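Local atomic coordinates of protein synthesis inhibitor I (Hordeum vulgare, PDB entry 4FBC), a protein that inhibits protein synthesis and belongs to the plant ribosome-inactivating protein family. Residues 40-45 with 274-279. The protein carries 3 engineered substitutions. Sequence-based numbering, arbitrary orientation.
Sequences RNPAHF and ELFHAS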
loop_
_atom_site.group_PDB
_atom_site.type_symbol
_atom_site.label_atom_id
_atom_site.label_comp_id
_atom_site.label_asym_id
_atom_site.label_seq_id
_atom_site.Cartn_x
_atom_site.Cartn_y
_atom_site.Cartn_z
ATOM N N ARG A 40 -8.651 -8.780 -1.696
ATOM C CA ARG A 40 -10.055 -8.391 -1.589
ATOM C C ARG A 40 -10.875 -9.334 -0.714
ATOM O O ARG A 40 -10.584 -10.528 -0.604
ATOM C CB ARG A 40 -10.697 -8.336 -2.989
ATOM C CG ARG A 40 -11.192 -9.696 -3.475
ATOM C CD ARG A 40 -11.392 -9.812 -4.984
ATOM N NE ARG A 40 -11.905 -11.146 -5.312
ATOM C CZ ARG A 40 -11.196 -12.280 -5.288
ATOM N NH1 ARG A 40 -9.901 -12.280 -4.973
ATOM N NH2 ARG A 40 -11.785 -13.431 -5.606
ATOM N N ASN A 41 -11.901 -8.780 -0.089
ATOM C CA ASN A 41 -12.965 -9.587 0.486
ATOM C C ASN A 41 -13.962 -9.904 -0.625
ATOM O O ASN A 41 -14.718 -9.028 -1.050
ATOM C CB ASN A 41 -13.649 -8.813 1.619
ATOM C CG ASN A 41 -14.754 -9.615 2.294
ATOM O OD1 ASN A 41 -15.129 -10.683 1.830
ATOM N ND2 ASN A 41 -15.271 -9.098 3.403
ATOM N N PRO A 42 -14.000 -11.169 -1.077
ATOM C CA PRO A 42 -14.867 -11.462 -2.228
ATOM C C PRO A 42 -16.351 -11.205 -1.941
ATOM O O PRO A 42 -17.136 -11.077 -2.883
ATOM C CB PRO A 42 -14.618 -12.961 -2.494
ATOM C CG PRO A 42 -13.304 -13.269 -1.840
ATOM C CD PRO A 42 -13.239 -12.350 -0.633
ATOM N N ALA A 43 -16.719 -11.108 -0.658
ATOM C CA ALA A 43 -18.100 -10.872 -0.242
ATOM C C ALA A 43 -18.452 -9.396 -0.067
ATOM O O ALA A 43 -19.588 -9.064 0.285
ATOM C CB ALA A 43 -18.403 -11.635 1.067
ATOM N N HIS A 44 -17.487 -8.512 -0.295
ATOM C CA HIS A 44 -17.719 -7.096 -0.017
ATOM C C HIS A 44 -17.010 -6.185 -1.016
ATOM O O HIS A 44 -15.796 -5.957 -0.920
ATOM C CB HIS A 44 -17.255 -6.761 1.416
ATOM C CG HIS A 44 -17.648 -5.391 1.878
ATOM N ND1 HIS A 44 -17.051 -4.769 2.955
ATOM C CD2 HIS A 44 -18.576 -4.527 1.407
ATOM C CE1 HIS A 44 -17.599 -3.578 3.128
ATOM N NE2 HIS A 44 -18.529 -3.407 2.205
ATOM N N PHE A 45 -17.774 -5.675 -1.980
ATOM C CA PHE A 45 -17.285 -4.641 -2.887
ATOM C C PHE A 45 -18.084 -3.375 -2.642
ATOM O O PHE A 45 -19.184 -3.431 -2.096
ATOM C CB PHE A 45 -17.522 -5.057 -4.346
ATOM C CG PHE A 45 -16.616 -6.135 -4.835
ATOM C CD1 PHE A 45 -16.830 -7.461 -4.470
ATOM C CD2 PHE A 45 -15.591 -5.835 -5.722
ATOM C CE1 PHE A 45 -15.993 -8.471 -4.956
ATOM C CE2 PHE A 45 -14.747 -6.834 -6.206
ATOM C CZ PHE A 45 -14.953 -8.156 -5.816
ATOM N N GLU A 274 -17.235 -12.616 8.861
ATOM C CA GLU A 274 -18.057 -13.809 8.663
ATOM C C GLU A 274 -18.294 -14.047 7.175
ATOM O O GLU A 274 -18.112 -15.167 6.679
ATOM C CB GLU A 274 -19.387 -13.677 9.402
ATOM C CG GLU A 274 -20.391 -14.749 9.048
ATOM C CD GLU A 274 -21.670 -14.613 9.837
ATOM O OE1 GLU A 274 -22.764 -14.746 9.240
ATOM O OE2 GLU A 274 -21.576 -14.372 11.058
ATOM N N LEU A 275 -18.665 -12.989 6.458
ATOM C CA LEU A 275 -18.864 -13.109 5.009
ATOM C C LEU A 275 -17.563 -13.441 4.272
ATOM O O LEU A 275 -17.568 -14.245 3.340
ATOM C CB LEU A 275 -19.515 -11.849 4.435
ATOM C CG LEU A 275 -20.873 -11.468 5.031
ATOM C CD1 LEU A 275 -21.437 -10.219 4.376
ATOM C CD2 LEU A 275 -21.883 -12.607 4.947
ATOM N N PHE A 276 -16.459 -12.829 4.694
ATOM C CA PHE A 276 -15.136 -13.117 4.144
ATOM C C PHE A 276 -14.819 -14.601 4.284
ATOM O O PHE A 276 -14.423 -15.259 3.319
ATOM C CB PHE A 276 -14.084 -12.259 4.864
ATOM C CG PHE A 276 -12.678 -12.434 4.363
ATOM C CD1 PHE A 276 -12.356 -12.196 3.032
ATOM C CD2 PHE A 276 -11.652 -12.770 5.245
ATOM C CE1 PHE A 276 -11.052 -12.326 2.585
ATOM C CE2 PHE A 276 -10.346 -12.902 4.805
ATOM C CZ PHE A 276 -10.043 -12.675 3.468
ATOM N N HIS A 277 -15.008 -15.146 5.481
ATOM C CA HIS A 277 -14.703 -16.560 5.676
ATOM C C HIS A 277 -15.614 -17.477 4.864
ATOM O O HIS A 277 -15.165 -18.500 4.331
ATOM C CB HIS A 277 -14.735 -16.910 7.169
ATOM C CG HIS A 277 -13.701 -16.179 7.962
ATOM N ND1 HIS A 277 -13.918 -15.742 9.250
ATOM C CD2 HIS A 277 -12.445 -15.794 7.637
ATOM C CE1 HIS A 277 -12.839 -15.113 9.685
ATOM N NE2 HIS A 277 -11.932 -15.129 8.724
ATOM N N ALA A 278 -16.881 -17.099 4.755
ATOM C CA ALA A 278 -17.873 -17.917 4.064
ATOM C C ALA A 278 -17.594 -17.936 2.567
ATOM O O ALA A 278 -18.029 -18.842 1.859
ATOM C CB ALA A 278 -19.264 -17.391 4.334
ATOM N N SER A 279 -16.868 -16.934 2.091
ATOM C CA SER A 279 -16.562 -16.840 0.666
ATOM C C SER A 279 -15.193 -17.440 0.324
ATOM O O SER A 279 -14.753 -17.381 -0.825
ATOM C CB SER A 279 -16.673 -15.391 0.185
ATOM O OG SER A 279 -15.591 -14.612 0.650
#
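Asn41 lays its amide across the root of Phe276, and this meeting of two buried residues forms the tight half of a contact between the turn after helix 25-39 and the C-terminal end of helix 269-278. The Asn41 side chain runs out with CG anti to the backbone N (chi1 -178°), which brings CG close to Phe276 CD1. OD1 comes to 3.4 Å from CA of Phe276. The same oxygen lies at the rim of the ring, close to its plane, also 3.4 Å from Phe276 CD1. Amide and ring planes stand 76° apart. Arg40 O and Pro42 CD line the same edge, Pro42 CD being 3.8 Å from CD1 of Phe276. Pro53 and Arg63, from loops elsewhere in the chain, also touch the Phe276 side chain.

No hydrogen bond joins the two segments, and OD1 and OG are both engaged within their own. Asn41 OD1 accepts from Ala43 N at 3.0 Å in an Asx turn, the donor standing above the carbonyl plane, while His44 N closes the type I turn on Asn41 O. Asn41 ND2 does reach over, weakly, to Ala272 O earlier in the same helix. Across the way, Ser279 OG donates to Phe276 O, 3.0 Å off, and Ser279 N approaches that carbonyl from the same face.

The more solvent-accessible side is made of partly exposed residues, close in distance but less enclosed. Ala43 CB rests against Leu275 CB at 3.6 Å, and Pro42 offers its ring carbons to the Ser279 hydroxyl, CD lying 3.5 Å from OG.

Such an interface illustrates how polar side chains can pack almost as apolar ones do: between the two segments, cohesion probably depends on fit of shape, the weak bond to Ala272 being the directed exception just beyond them.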